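Local coordinates for uncharacterized protein (Methanothermobacter thermautotrophicus, PDB 1IHN) that is of unknown function, belongs to the DUF498/DUF598 family and has a tertiary fold that was novel when its structure was solved, at residues A[8-12]-A[109-113]; A[65-71]-A[83-88]. One frame throughout, in Å; residues are numbered along the deposited sequence.

Interaction 1 of 2, residues A[8-12]-A[109-113]; sequences RFGSV and IHVTC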
# COMPACT_ATOMS: atom_id res chain seq x y z
N ARG A 8 -9.79 -8.28 3.72
CA ARG A 8 -10.91 -8.92 3.03
C ARG A 8 -11.21 -8.03 1.83
O ARG A 8 -10.77 -6.88 1.80
CB ARG A 8 -12.13 -9.00 3.94
CG ARG A 8 -12.59 -7.66 4.49
CD ARG A 8 -13.69 -7.84 5.51
NE ARG A 8 -13.28 -8.72 6.61
CZ ARG A 8 -14.02 -8.97 7.68
NH1 ARG A 8 -15.22 -8.41 7.81
NH2 ARG A 8 -13.57 -9.77 8.63
N PHE A 9 -11.94 -8.55 0.85
CA PHE A 9 -12.24 -7.73 -0.32
C PHE A 9 -12.88 -6.42 0.11
O PHE A 9 -13.75 -6.41 0.97
CB PHE A 9 -13.19 -8.44 -1.29
CG PHE A 9 -13.40 -7.69 -2.57
CD1 PHE A 9 -12.48 -7.81 -3.62
CD2 PHE A 9 -14.48 -6.83 -2.73
CE1 PHE A 9 -12.64 -7.09 -4.80
CE2 PHE A 9 -14.65 -6.10 -3.90
CZ PHE A 9 -13.73 -6.23 -4.94
N GLY A 10 -12.41 -5.33 -0.48
CA GLY A 10 -12.96 -4.02 -0.17
C GLY A 10 -12.67 -3.45 1.20
O GLY A 10 -13.16 -2.37 1.53
N SER A 11 -11.87 -4.14 2.01
CA SER A 11 -11.58 -3.62 3.34
C SER A 11 -10.36 -4.18 4.08
O SER A 11 -10.07 -5.38 4.04
CB SER A 11 -12.81 -3.79 4.23
OG SER A 11 -12.59 -3.23 5.51
N VAL A 12 -9.64 -3.28 4.75
CA VAL A 12 -8.48 -3.64 5.56
C VAL A 12 -8.58 -2.85 6.85
O VAL A 12 -9.20 -1.78 6.88
CB VAL A 12 -7.13 -3.30 4.86
CG1 VAL A 12 -6.90 -4.23 3.69
CG2 VAL A 12 -7.13 -1.84 4.40
N ILE A 109 -1.90 0.25 -0.19
CA ILE A 109 -2.79 -0.89 -0.26
C ILE A 109 -4.00 -0.67 -1.16
O ILE A 109 -4.68 0.35 -1.07
CB ILE A 109 -3.32 -1.25 1.15
CG1 ILE A 109 -2.15 -1.49 2.11
CG2 ILE A 109 -4.27 -2.44 1.06
CD1 ILE A 109 -1.34 -2.74 1.81
N HIS A 110 -4.26 -1.65 -2.02
CA HIS A 110 -5.41 -1.63 -2.92
C HIS A 110 -6.38 -2.64 -2.31
O HIS A 110 -6.04 -3.82 -2.18
CB HIS A 110 -4.97 -2.07 -4.33
CG HIS A 110 -6.08 -2.06 -5.34
ND1 HIS A 110 -6.89 -0.97 -5.54
CD2 HIS A 110 -6.46 -2.99 -6.24
CE1 HIS A 110 -7.73 -1.23 -6.53
NE2 HIS A 110 -7.49 -2.45 -6.97
N VAL A 111 -7.57 -2.19 -1.93
CA VAL A 111 -8.54 -3.07 -1.29
C VAL A 111 -9.44 -3.92 -2.19
O VAL A 111 -10.11 -4.83 -1.70
CB VAL A 111 -9.45 -2.29 -0.32
CG1 VAL A 111 -8.64 -1.81 0.87
CG2 VAL A 111 -10.10 -1.10 -1.04
N THR A 112 -9.46 -3.64 -3.49
CA THR A 112 -10.28 -4.42 -4.42
C THR A 112 -9.40 -5.12 -5.45
O THR A 112 -8.19 -5.21 -5.27
CB THR A 112 -11.29 -3.51 -5.17
OG1 THR A 112 -10.58 -2.50 -5.90
CG2 THR A 112 -12.25 -2.85 -4.20
N CYS A 113 -10.02 -5.62 -6.51
CA CYS A 113 -9.27 -6.30 -7.56
C CYS A 113 -8.64 -5.31 -8.54
O CYS A 113 -7.40 -5.29 -8.63
CB CYS A 113 -10.19 -7.28 -8.32
SG CYS A 113 -11.70 -6.55 -9.02
OXT CYS A 113 -9.39 -4.55 -9.20
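Arg8 opens a tight reversal of the chain. Its CB points away from residues 109-113, and its guanidinium forms a salt bridge with Asp6. Phe9 follows with chi1 near 180°, and its ring reaches over the C-terminal end of the chain. Phe9 CE1 lies 3.6 Å from Thr112 CA and 3.5 Å from Cys113 N. Gly10 then gives the one hydrogen bond between the segments, from Gly10 N to Val111 O at 2.7 Å. Residues 8-11 form a type II beta turn, closed by Ser11 N to Arg8 O at 3.0 Å. This is a beta hairpin turn linking strands 4-8 and 11-14 of the small antiparallel sheet. Gly10 has a positive phi of 70°, which suits glycine at this place in the turn. Ser11 turns its CB away, and its OG makes a weak hydrogen bond to Glu18. Val12 points back toward residues 109-113. Its CG2 packs on Val111 CG1 at 3.8 Å, and its CG1 lies 4.1 Å from Ile109 CG2.

Interaction 2 of 2, residues A[65-71]-A[83-88]; sequences IIIGSGV and ATVLPT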
# COMPACT_ATOMS: atom_id res chain seq x y z
N ILE A 65 9.18 -0.68 1.01
CA ILE A 65 7.88 -0.24 0.56
C ILE A 65 7.11 -1.45 0.09
O ILE A 65 7.55 -2.19 -0.79
CB ILE A 65 7.99 0.76 -0.62
CG1 ILE A 65 8.59 2.08 -0.14
CG2 ILE A 65 6.61 0.98 -1.22
CD1 ILE A 65 8.70 3.15 -1.21
N ILE A 66 5.95 -1.67 0.70
CA ILE A 66 5.11 -2.79 0.34
C ILE A 66 3.89 -2.29 -0.40
O ILE A 66 3.24 -1.34 0.03
CB ILE A 66 4.65 -3.56 1.60
CG1 ILE A 66 5.87 -4.06 2.38
CG2 ILE A 66 3.75 -4.72 1.18
CD1 ILE A 66 5.53 -4.83 3.64
N ILE A 67 3.59 -2.92 -1.52
CA ILE A 67 2.44 -2.55 -2.31
C ILE A 67 1.45 -3.70 -2.35
O ILE A 67 1.78 -4.80 -2.80
CB ILE A 67 2.85 -2.19 -3.76
CG1 ILE A 67 3.77 -0.97 -3.74
CG2 ILE A 67 1.61 -1.94 -4.61
CD1 ILE A 67 4.27 -0.56 -5.10
N GLY A 68 0.25 -3.45 -1.84
CA GLY A 68 -0.79 -4.46 -1.86
C GLY A 68 -1.51 -4.32 -3.18
O GLY A 68 -2.30 -3.38 -3.37
N SER A 69 -1.24 -5.24 -4.11
CA SER A 69 -1.85 -5.20 -5.43
C SER A 69 -3.35 -5.54 -5.44
O SER A 69 -3.96 -5.70 -6.51
CB SER A 69 -1.10 -6.14 -6.38
OG SER A 69 -1.12 -7.47 -5.88
N GLY A 70 -3.94 -5.65 -4.26
CA GLY A 70 -5.40 -5.86 -4.11
C GLY A 70 -5.76 -7.31 -3.80
O GLY A 70 -4.90 -8.19 -3.75
N VAL A 71 -7.06 -7.48 -3.60
CA VAL A 71 -7.67 -8.79 -3.34
C VAL A 71 -7.90 -9.48 -4.70
O VAL A 71 -8.81 -9.11 -5.45
CB VAL A 71 -9.00 -8.60 -2.59
CG1 VAL A 71 -9.71 -9.91 -2.28
CG2 VAL A 71 -8.84 -7.89 -1.24
N ALA A 83 10.38 -1.75 -4.26
CA ALA A 83 9.10 -2.00 -3.61
C ALA A 83 8.63 -3.44 -3.78
O ALA A 83 8.73 -4.03 -4.85
CB ALA A 83 8.05 -1.04 -4.14
N THR A 84 8.09 -3.99 -2.70
CA THR A 84 7.58 -5.36 -2.68
C THR A 84 6.10 -5.41 -3.04
O THR A 84 5.26 -4.95 -2.27
CB THR A 84 7.76 -5.98 -1.29
OG1 THR A 84 9.14 -5.96 -0.94
CG2 THR A 84 7.24 -7.41 -1.26
N VAL A 85 5.78 -5.97 -4.20
CA VAL A 85 4.39 -6.08 -4.62
C VAL A 85 3.85 -7.46 -4.28
O VAL A 85 4.44 -8.48 -4.63
CB VAL A 85 4.23 -5.84 -6.13
CG1 VAL A 85 2.76 -5.88 -6.52
CG2 VAL A 85 4.83 -4.49 -6.50
N LEU A 86 2.71 -7.49 -3.60
CA LEU A 86 2.08 -8.74 -3.19
C LEU A 86 0.57 -8.59 -3.11
O LEU A 86 0.07 -7.47 -2.97
CB LEU A 86 2.59 -9.15 -1.80
CG LEU A 86 4.07 -9.51 -1.64
CD1 LEU A 86 4.44 -9.56 -0.17
CD2 LEU A 86 4.35 -10.84 -2.32
N PRO A 87 -0.17 -9.70 -3.23
CA PRO A 87 -1.62 -9.59 -3.15
C PRO A 87 -1.85 -8.94 -1.79
O PRO A 87 -1.11 -9.23 -0.84
CB PRO A 87 -2.08 -11.04 -3.19
CG PRO A 87 -1.05 -11.69 -4.07
CD PRO A 87 0.24 -11.08 -3.55
N THR A 88 -2.84 -8.06 -1.69
CA THR A 88 -3.09 -7.33 -0.46
C THR A 88 -3.09 -8.12 0.85
O THR A 88 -2.39 -7.76 1.79
CB THR A 88 -4.41 -6.53 -0.57
OG1 THR A 88 -4.30 -5.63 -1.68
CG2 THR A 88 -4.65 -5.71 0.68
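Strands 65-68 and 84-86 run parallel, 4.6 Å apart at closest approach and 22° from exact alignment. Backbone hydrogen bonds alternate between them: Thr84 N to Ile65 O (2.7 Å), Ile67 N to Thr84 O (2.7 Å), Leu86 N to Ile67 O (3.0 Å) and Ser69 N to Leu86 O (2.8 Å). On one face, the Ala83 methyl is a small bump between two isoleucines. Its CB meets Ile65 CG2 at 3.8 Å and Ile67 CD1 at 3.9 Å. Val85 CG2 packs beside Ile67 CB at 4.1 Å. At the end of the paired region, Gly68 has no side chain, so Thr88 can fit closely: the two CA atoms are 3.9 Å apart. Thr88 N bonds to Gly70 O at 2.9 Å, just after Pro87, the N-cap of helix 88-100. Strand 84-86 is an edge strand of the mixed sheet. Helix 52-58 covers Ile65 and Ile67, helix 88-100 covers Ile66 and Thr84, and strand 105-109 flanks strand 64-68.

Interaction 2 is nested in sequence inside the long loop closed by interaction 1. Their centres are about 11 Å apart, and they touch directly. Residues 109-113 continue from strand 105-109, the sheet neighbour of strand 64-68. His110 N and Gly68 O are 2.9 Å apart, a probable hydrogen bond that extends this pairing. His110 O lies 2.6 Å from Thr88 OG1, another probable hydrogen bond, at the start of helix 88-100. Packing adds to the join: Ile109 CG2 is 3.3 Å from Thr88 CG2, and Val111 O is 3.4 Å from Val71 CG2. Phe9 and Val12 also touch Val71 and Thr88, respectively. The small antiparallel sheet thus meets the mixed sheet here. No active site is known.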